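Local atomic coordinates of aminoglycoside N(3)-acetyltransferase (Enterobacter cloacae, PDB entry 6NP3), a protein that transfers an acetyl group from acetyl-CoA to the 3-amino group of 2-deoxystreptamine antibiotics such as gentamicin, and so probably confers resistance to them. Residues A[114-117]-A[118-121]; A[143-146]-A[147-150]. One frame throughout, in Å; residues are numbered along the deposited sequence. Where two conformers were deposited one is given.

Contact 1 (A[114-117]-A[118-121]). Unlike the reference sequence in segment 114-117: Ser114 (reference Thr). With LLL ((2R,3R,4R,5R)-2-((1S,2S,3R,4S,6R)-4,6-diamino-3-((2R,3R,6S)-3-amino-6-(aminomethyl)-tetrahydro-2H-pyran-2-yloxy)-2-hydr oxycyclohexyloxy)-5-methyl-4-(methylamino)-tetrahydro-2H-pyran-3,5-diol), chain B.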
# COMPACT_ATOMS: atom_id res chain seq x y z
N SER A 114 -1.66 5.97 -9.52
CA SER A 114 -1.10 7.22 -9.04
C SER A 114 0.27 7.48 -9.66
O SER A 114 0.97 6.57 -10.10
CB SER A 114 -1.05 7.27 -7.52
OG SER A 114 0.09 6.59 -7.01
N ALA A 115 0.65 8.75 -9.63
CA ALA A 115 1.80 9.28 -10.34
C ALA A 115 3.14 9.13 -9.62
O ALA A 115 4.17 9.45 -10.22
CB ALA A 115 1.56 10.77 -10.61
N HIS A 116 3.16 8.74 -8.36
CA HIS A 116 4.42 8.59 -7.64
C HIS A 116 5.04 7.25 -8.01
O HIS A 116 4.45 6.20 -7.74
CB HIS A 116 4.12 8.64 -6.15
CG HIS A 116 5.32 8.80 -5.30
ND1 HIS A 116 6.39 7.93 -5.32
CD2 HIS A 116 5.60 9.74 -4.37
CE1 HIS A 116 7.27 8.34 -4.42
NE2 HIS A 116 6.80 9.42 -3.82
N PRO A 117 6.19 7.25 -8.67
CA PRO A 117 6.66 5.98 -9.24
C PRO A 117 6.99 4.93 -8.21
O PRO A 117 6.68 3.76 -8.41
CB PRO A 117 7.86 6.40 -10.10
CG PRO A 117 7.61 7.79 -10.45
CD PRO A 117 6.98 8.38 -9.19
N ASP A 118 7.57 5.32 -7.08
CA ASP A 118 7.96 4.36 -6.06
C ASP A 118 6.81 4.01 -5.13
O ASP A 118 6.71 2.86 -4.69
CB ASP A 118 9.16 4.86 -5.26
CG ASP A 118 9.74 3.79 -4.39
OD1 ASP A 118 10.30 2.80 -4.93
OD2 ASP A 118 9.62 3.91 -3.16
N ALA A 119 5.98 4.99 -4.78
CA ALA A 119 4.84 4.78 -3.90
C ALA A 119 3.54 4.53 -4.66
O ALA A 119 2.46 4.58 -4.06
CB ALA A 119 4.68 6.00 -2.99
N SER A 120 3.61 4.10 -5.91
CA SER A 120 2.43 4.13 -6.75
C SER A 120 1.29 3.30 -6.19
O SER A 120 1.46 2.16 -5.76
CB SER A 120 2.79 3.63 -8.14
OG SER A 120 1.71 3.79 -9.05
N MET A 121 0.09 3.87 -6.29
CA MET A 121 -1.14 3.28 -5.79
C MET A 121 -2.13 3.07 -6.93
O MET A 121 -2.29 3.95 -7.78
CB MET A 121 -1.79 4.22 -4.77
CG MET A 121 -0.93 4.58 -3.58
SD MET A 121 -0.93 3.31 -2.34
CE MET A 121 0.43 3.86 -1.32
C11 LLL B . 9.67 -3.93 3.71
O11 LLL B . 8.54 -3.01 3.65
C21 LLL B . 9.09 -5.33 3.91
N21 LLL B . 8.05 -5.51 2.89
C31 LLL B . 8.40 -5.43 5.22
C41 LLL B . 9.42 -5.16 6.31
C51 LLL B . 10.02 -3.78 6.06
O51 LLL B . 10.58 -3.71 4.78
C61 LLL B . 11.13 -3.50 7.06
N61 LLL B . 11.68 -2.18 6.77
C12 LLL B . 8.05 0.44 1.27
N12 LLL B . 8.07 1.78 0.70
C22 LLL B . 7.46 0.44 2.68
C32 LLL B . 7.41 -1.00 3.16
N32 LLL B . 6.82 -1.04 4.50
C42 LLL B . 8.78 -1.67 3.23
C52 LLL B . 9.46 -1.56 1.86
O52 LLL B . 10.79 -2.00 1.99
C62 LLL B . 9.47 -0.14 1.33
O62 LLL B . 9.97 -0.17 0.00
C13 LLL B . 11.05 0.71 -0.32
C23 LLL B . 10.89 1.07 -1.79
O23 LLL B . 9.60 1.60 -1.98
C33 LLL B . 11.01 -0.19 -2.67
N33 LLL B . 10.97 0.18 -4.10
C43 LLL B . 12.34 -0.90 -2.33
O43 LLL B . 13.38 -0.08 -2.82
C53 LLL B . 12.47 -1.11 -0.82
O53 LLL B . 12.33 0.09 -0.10
C83 LLL B . 12.39 -2.28 -3.01
C93 LLL B . 9.93 -0.58 -4.82
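Ser114 and Met121 close the base of a tight loop with two hydrogen bonds, one from backbone to backbone and one from backbone to hydroxyl. Ser114 N gives its hydrogen to Met121 O at 2.7 Å, with the donor in the carbonyl plane. Met121 N donates in turn not to a carbonyl but to the side chain, reaching Ser114 OG at 2.8 Å in a nearly straight bond (N-H...O 162°). The hydroxyl can stand there because chi1 of 82° sets OG between the backbone N and the carbonyl carbon, turned in toward the returning chain; the same oxygen also bonds to ND1 of His135. A third bond runs from Ser120 OG to Ser114 O, 3.1 Å long and tilted from the carbonyl plane, while Ser120 OG is also tied to Arg113 NE. The loop joins strands 112-113 and 121-124, an antiparallel pair at one side of the mixed sheet; the backbone bond continues their pairing just past strand 112-113, and the two serine hydroxyls add side-chain links in the connection.

Nearer the bend, the contact becomes a CH-pi one. Ala119 CB sits over one face of the His116 imidazole, 3.7 Å from the ring centroid, and Asp118 N approaches the ring edge in plane, giving ND1 a weak hydrogen bond at 3.4 Å. The His135 ring meets His116 as well.

At the bend the polar bonds turn outward to the antibiotic through Asp118. Asp118 carries its carboxylate away from the loop, chi1 of -169° setting CG opposite the backbone N, and grips bound gentamicin with both oxygens: OD1 accepts from LLL N33 at 2.8 Å and OD2 from LLL O23 at 2.6 Å. Ser65 OG also bonds to Asp118 OD1, a second-shell bond that probably helps hold the carboxylate in place.

Contact 2 (A[143-146]-A[147-150])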
# COMPACT_ATOMS: atom_id res chain seq x y z
N PRO A 143 0.38 13.08 4.52
CA PRO A 143 -0.62 14.06 4.07
C PRO A 143 -0.52 14.29 2.57
O PRO A 143 0.57 14.33 1.99
CB PRO A 143 -0.29 15.32 4.89
CG PRO A 143 0.32 14.74 6.17
CD PRO A 143 1.09 13.54 5.73
N ARG A 144 -1.69 14.40 1.95
CA ARG A 144 -1.89 14.73 0.54
C ARG A 144 -1.69 13.51 -0.34
O ARG A 144 -1.85 13.62 -1.57
CB ARG A 144 -1.03 15.91 0.07
CG ARG A 144 -1.28 17.17 0.90
CD ARG A 144 -0.52 18.38 0.39
NE ARG A 144 -0.90 18.69 -0.99
CZ ARG A 144 -1.85 19.55 -1.34
NH1 ARG A 144 -2.54 20.21 -0.42
NH2 ARG A 144 -2.12 19.75 -2.62
N SER A 145 -1.36 12.35 0.22
CA SER A 145 -1.21 11.14 -0.58
C SER A 145 -2.52 10.39 -0.70
O SER A 145 -3.50 10.65 0.00
CB SER A 145 -0.17 10.22 0.05
OG SER A 145 -0.70 9.60 1.21
N PRO A 146 -2.55 9.36 -1.55
CA PRO A 146 -3.74 8.50 -1.61
C PRO A 146 -4.07 7.84 -0.28
O PRO A 146 -5.25 7.62 0.02
CB PRO A 146 -3.38 7.49 -2.69
CG PRO A 146 -2.50 8.27 -3.64
CD PRO A 146 -1.64 9.11 -2.68
N ILE A 147 -3.06 7.52 0.53
CA ILE A 147 -3.34 6.98 1.85
C ILE A 147 -4.10 7.98 2.69
O ILE A 147 -5.03 7.61 3.42
CB ILE A 147 -2.03 6.59 2.55
CG1 ILE A 147 -1.28 5.51 1.81
CG2 ILE A 147 -2.24 6.24 4.03
CD1 ILE A 147 -1.97 4.24 1.79
N ALA A 148 -3.70 9.25 2.66
CA ALA A 148 -4.44 10.25 3.41
C ALA A 148 -5.92 10.24 3.03
O ALA A 148 -6.79 10.34 3.90
CB ALA A 148 -3.83 11.63 3.21
N ARG A 149 -6.22 10.20 1.75
CA ARG A 149 -7.61 10.23 1.32
C ARG A 149 -8.34 8.94 1.69
O ARG A 149 -9.50 8.98 2.12
CB ARG A 149 -7.67 10.56 -0.18
CG ARG A 149 -7.32 12.02 -0.41
CD ARG A 149 -7.43 12.46 -1.88
NE ARG A 149 -6.48 11.76 -2.74
CZ ARG A 149 -5.19 12.10 -2.86
NH1 ARG A 149 -4.66 13.13 -2.22
NH2 ARG A 149 -4.42 11.37 -3.64
N PHE A 150 -7.68 7.79 1.57
CA PHE A 150 -8.24 6.51 2.02
C PHE A 150 -8.65 6.58 3.48
O PHE A 150 -9.72 6.08 3.86
CB PHE A 150 -7.14 5.45 1.79
CG PHE A 150 -7.37 4.11 2.42
CD1 PHE A 150 -8.25 3.22 1.88
CD2 PHE A 150 -6.62 3.71 3.50
CE1 PHE A 150 -8.44 2.00 2.43
CE2 PHE A 150 -6.81 2.45 4.04
CZ PHE A 150 -7.72 1.62 3.49
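Arg149 folds back alongside Pro146, the two side chains pointing the same way, and NH2 lies 3.6 Å from CG of the proline ring. A bend at chi3 (-64°) turns the guanidinium back over the chain that leads into the helix, where one face lies above Ser145 O. From this position NH1 donates to Arg144 O at 2.9 Å; the donor stands well above the carbonyl plane, off the lone pairs of that oxygen. The other nitrogens turn to backbone oxygens too: NH2 bonds to Pro134 O and Leu131 O and NE weakly to Trp130 O, so the arginine ties the start of this helix to the region of helix 128-132.

Ser145 is the N-cap of helix 146-151, with Pro146 in the first turn. A chi1 of 74° in Ser145 brings OG round to the first N-H groups of the helix, where it accepts a weak bond from Ala148 N (3.4 Å), and the hydroxyl is bonded as well to Gly142 O. Two backbone bonds then establish the helix, from Arg149 N to Ser145 O at 3.3 Å and from Phe150 N to Pro146 O at 2.9 Å.

The methyl of Ala148 lies against the backbone before the helix, CB 3.4 Å from Ser145 O, and touches Tyr172 of helix 170-176. Phe150 sends its ring away from the preceding turn onto Met22 and Met24 of strand 22-27.

Both contacts are short-range, and each organises a place where the chain changes structure: contact 1 a turn between two strands, contact 2 the start of a helix. Contact 1 is fully buried and borders the antibiotic pocket, whereas contact 2 is only partly buried, with Pro143 and Arg144 exposed. A serine hydroxyl accepts from a backbone N-H in each, but this bond is weak at the helix cap. A carboxylate turned to a ligand distinguishes the first, an arginine serving backbone carbonyls the second. They meet by packing: Met121 CG lies 3.9 Å from Pro146 CB, where the helix start packs on strand 121-124, and His135 lies against both.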